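Local coordinates for protein putative fimbrial subunit (Corynebacterium diphtheriae, PDB 4HSQ) that serves as the major pilin SpaD, whose covalently joined copies probably build the shaft of a pilus used in cell adhesion, at residues 15-20 against 107-112. Residues are numbered along the deposited sequence; the frame is centred on the assembly and turned at random.
Sequences QNIQDA and VKRKEV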
ATOM      1  N   GLN A  15      -5.050   3.366  -0.857  1.00 11.69           N
ATOM      2  CA  GLN A  15      -3.747   4.036  -0.778  1.00 10.75           C
ATOM      3  C   GLN A  15      -2.860   3.445  -1.851  1.00 13.85           C
ATOM      4  O   GLN A  15      -2.574   2.249  -1.836  1.00 13.24           O
ATOM      5  CB  GLN A  15      -3.138   3.889   0.638  1.00 11.29           C
ATOM      6  CG  GLN A  15      -4.051   4.470   1.769  1.00 14.27           C
ATOM      7  CD  GLN A  15      -4.637   5.823   1.373  1.00 22.65           C
ATOM      8  OE1 GLN A  15      -3.922   6.769   1.081  1.00 18.08           O
ATOM      9  NE2 GLN A  15      -5.944   5.905   1.240  1.00 23.38           N
ATOM     10  N   ASN A  16      -2.435   4.280  -2.802  1.00 10.10           N
ATOM     11  CA  ASN A  16      -1.623   3.806  -3.909  1.00 10.38           C
ATOM     12  C   ASN A  16      -0.113   3.906  -3.568  1.00 12.78           C
ATOM     13  O   ASN A  16       0.255   4.114  -2.412  1.00 12.66           O
ATOM     14  CB  ASN A  16      -2.017   4.595  -5.166  1.00 12.00           C
ATOM     15  CG  ASN A  16      -3.482   4.330  -5.510  1.00 15.73           C
ATOM     16  OD1 ASN A  16      -3.955   3.187  -5.551  1.00 10.86           O
ATOM     17  ND2 ASN A  16      -4.247   5.357  -5.746  1.00 11.25           N
ATOM     18  N   ILE A  17       0.763   3.687  -4.551  1.00 10.97           N
ATOM     19  CA  ILE A  17       2.193   3.800  -4.273  1.00 10.66           C
ATOM     20  C   ILE A  17       2.499   5.244  -3.803  1.00 13.68           C
ATOM     21  O   ILE A  17       1.962   6.192  -4.372  1.00 12.54           O
ATOM     22  CB  ILE A  17       3.015   3.406  -5.528  1.00 14.49           C
ATOM     23  CG1 ILE A  17       2.934   1.891  -5.834  1.00 14.92           C
ATOM     24  CG2 ILE A  17       4.457   3.946  -5.515  1.00 15.69           C
ATOM     25  CD1 ILE A  17       3.160   0.959  -4.770  1.00 21.29           C
ATOM     26  N   GLN A  18       3.307   5.365  -2.736  1.00 12.58           N
ATOM     27  CA  GLN A  18       3.771   6.616  -2.111  1.00 13.96           C
ATOM     28  C   GLN A  18       2.651   7.323  -1.294  1.00 17.26           C
ATOM     29  O   GLN A  18       2.854   8.421  -0.785  1.00 16.32           O
ATOM     30  CB  GLN A  18       4.454   7.551  -3.132  1.00 15.51           C
ATOM     31  CG  GLN A  18       5.845   7.009  -3.566  1.00 19.13           C
ATOM     32  CD  GLN A  18       6.885   7.024  -2.442  1.00 27.02           C
ATOM     33  OE1 GLN A  18       6.617   7.444  -1.322  1.00 22.37           O
ATOM     34  NE2 GLN A  18       8.113   6.619  -2.728  1.00 24.77           N
ATOM     35  N   ASP A  19       1.490   6.670  -1.144  1.00 13.44           N
ATOM     36  CA  ASP A  19       0.429   7.130  -0.260  1.00 13.11           C
ATOM     37  C   ASP A  19       0.678   6.509   1.100  1.00 16.72           C
ATOM     38  O   ASP A  19       0.918   5.299   1.191  1.00 15.00           O
ATOM     39  CB  ASP A  19      -0.964   6.767  -0.776  1.00 14.96           C
ATOM     40  CG  ASP A  19      -1.397   7.537  -2.007  1.00 20.10           C
ATOM     41  OD1 ASP A  19      -0.954   8.707  -2.172  1.00 20.23           O
ATOM     42  OD2 ASP A  19      -2.225   7.003  -2.780  1.00 18.50           O
ATOM     43  N   ALA A  20       0.621   7.317   2.154  1.00 13.29           N
ATOM     44  CA  ALA A  20       0.853   6.789   3.504  1.00 14.09           C
ATOM     45  C   ALA A  20      -0.235   5.815   3.917  1.00 15.15           C
ATOM     46  O   ALA A  20      -1.422   6.065   3.669  1.00 14.00           O
ATOM     47  CB  ALA A  20       0.915   7.931   4.505  1.00 15.67           C
ATOM     48  N   VAL A 107       3.700   3.893   6.990  1.00 11.27           N
ATOM     49  CA  VAL A 107       4.647   3.548   5.922  1.00 10.80           C
ATOM     50  C   VAL A 107       4.153   4.088   4.593  1.00 13.58           C
ATOM     51  O   VAL A 107       2.962   4.442   4.457  1.00 12.82           O
ATOM     52  CB  VAL A 107       4.852   1.987   5.823  1.00 13.26           C
ATOM     53  CG1 VAL A 107       5.525   1.414   7.076  1.00 13.22           C
ATOM     54  CG2 VAL A 107       3.541   1.249   5.512  1.00 11.51           C
ATOM     55  N   LYS A 108       5.029   4.055   3.587  1.00  9.99           N
ATOM     56  CA  LYS A 108       4.700   4.321   2.186  1.00  9.78           C
ATOM     57  C   LYS A 108       5.328   3.227   1.376  1.00 14.40           C
ATOM     58  O   LYS A 108       6.505   2.930   1.582  1.00 13.30           O
ATOM     59  CB  LYS A 108       5.191   5.687   1.663  1.00 10.94           C
ATOM     60  CG  LYS A 108       4.449   6.878   2.297  1.00 15.55           C
ATOM     61  CD  LYS A 108       5.011   8.225   1.807  1.00 14.88           C
ATOM     62  CE  LYS A 108       4.304   9.363   2.534  1.00 18.49           C
ATOM     63  NZ  LYS A 108       4.830  10.705   2.136  1.00 17.54           N
ATOM     64  N   ARG A 109       4.581   2.667   0.429  1.00 11.60           N
ATOM     65  CA  ARG A 109       5.149   1.663  -0.471  1.00 10.36           C
ATOM     66  C   ARG A 109       5.777   2.418  -1.638  1.00 13.22           C
ATOM     67  O   ARG A 109       5.075   3.159  -2.322  1.00 13.14           O
ATOM     68  CB  ARG A 109       4.083   0.669  -0.930  1.00 11.82           C
ATOM     69  CG  ARG A 109       4.669  -0.442  -1.787  1.00 12.86           C
ATOM     70  CD  ARG A 109       3.553  -1.372  -2.174  1.00 13.38           C
ATOM     71  NE  ARG A 109       3.991  -2.430  -3.074  1.00 13.54           N
ATOM     72  CZ  ARG A 109       3.326  -3.569  -3.217  1.00 17.46           C
ATOM     73  NH1 ARG A 109       2.225  -3.787  -2.518  1.00 10.51           N
ATOM     74  NH2 ARG A 109       3.776  -4.508  -4.042  1.00 12.73           N
ATOM     75  N   LYS A 110       7.098   2.251  -1.857  1.00 11.43           N
ATOM     76  CA  LYS A 110       7.830   3.029  -2.867  1.00 11.99           C
ATOM     77  C   LYS A 110       7.556   2.593  -4.280  1.00 17.39           C
ATOM     78  O   LYS A 110       7.759   3.369  -5.218  1.00 14.33           O
ATOM     79  CB  LYS A 110       9.368   2.887  -2.674  1.00 15.85           C
ATOM     80  CG  LYS A 110       9.920   3.269  -1.342  1.00 34.58           C
ATOM     81  CD  LYS A 110      11.436   3.051  -1.351  1.00 33.92           C
ATOM     82  CE  LYS A 110      11.828   1.767  -0.676  1.00 46.40           C
ATOM     83  NZ  LYS A 110      13.302   1.581  -0.667  1.00 58.04           N
ATOM     84  N   GLU A 111       7.226   1.313  -4.449  1.00 14.17           N
ATOM     85  CA  GLU A 111       7.013   0.732  -5.768  1.00 13.33           C
ATOM     86  C   GLU A 111       6.305  -0.583  -5.671  1.00 15.35           C
ATOM     87  O   GLU A 111       6.271  -1.186  -4.600  1.00 14.98           O
ATOM     88  CB  GLU A 111       8.395   0.475  -6.441  1.00 14.59           C
ATOM     89  CG  GLU A 111       9.273  -0.507  -5.685  1.00 17.60           C
ATOM     90  CD  GLU A 111      10.573  -0.879  -6.368  1.00 43.72           C
ATOM     91  OE1 GLU A 111      10.642  -0.829  -7.620  1.00 33.06           O
ATOM     92  OE2 GLU A 111      11.510  -1.281  -5.641  1.00 48.34           O
ATOM     93  N   VAL A 112       5.778  -1.054  -6.799  1.00 11.10           N
ATOM     94  CA  VAL A 112       5.168  -2.374  -6.848  1.00 11.80           C
ATOM     95  C   VAL A 112       6.272  -3.427  -6.650  1.00 14.56           C
ATOM     96  O   VAL A 112       6.125  -4.335  -5.844  1.00 15.48           O
ATOM     97  CB  VAL A 112       4.406  -2.545  -8.188  1.00 13.54           C
ATOM     98  CG1 VAL A 112       4.029  -4.010  -8.449  1.00 13.85           C
ATOM     99  CG2 VAL A 112       3.177  -1.644  -8.221  1.00 12.46           C
TER
HETATM  100  O   HOH W   1       1.943   3.310  -0.229  1.00 14.59           O
HETATM  101  O   HOH W   2       8.526   5.789  -5.314  1.00 25.30           O
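Ile-17 sets CG1 anti to its carbonyl carbon (chi1 -70°), and Arg-109 sends CG anti to its backbone N (chi1 -176°) on a chain extended as far as NE, so that the two side chains cross obliquely. CD1 of Ile-17 rests on the arginine methylenes, 3.5 Å from Arg-109 CD, while its CG2 lies against the carbonyl oxygens of Arg-109 and Lys-110. NE and NH2 of Arg-109 bond the carbonyls of Glu-111 and Val-112, both near the guanidinium plane, which probably holds the group's rotation; the chain after the strand passes close to the isoleucine methyl, Ile-17 CD1 lying 3.6 Å from Glu-111 C.

Residues 16-19 form a type II beta turn, closed by Asp-19 N to Asn-16 O and by a short bond (2.7 Å) from Asn-16 N to Asp-19 OD2. Gln-18 N donates the single direct hydrogen bond between the segments to Arg-109 O (2.9 Å), in the carbonyl plane and somewhat bent, while one water joins Asn-16 O and Asp-19 O to Arg-109 N. Bent at chi2 (-67°), Gln-18 crosses Lys-108 at about a right angle, OE1 lying 3.6 Å from Lys-108 CD; a second water links its NE2 to Lys-110 O.

The turn belongs to the loop joining antiparallel strands 7-11 and 20-28 in the Sgo0707 N2-like adhesin region. It leads into strand 20-28 beside the end of strand 100-109, whose other neighbour is strand 51-61, while Ile-17 and Glu-111 touch Asp-203 of strand 199-206 in the prealbumin-like region, where the two regions meet.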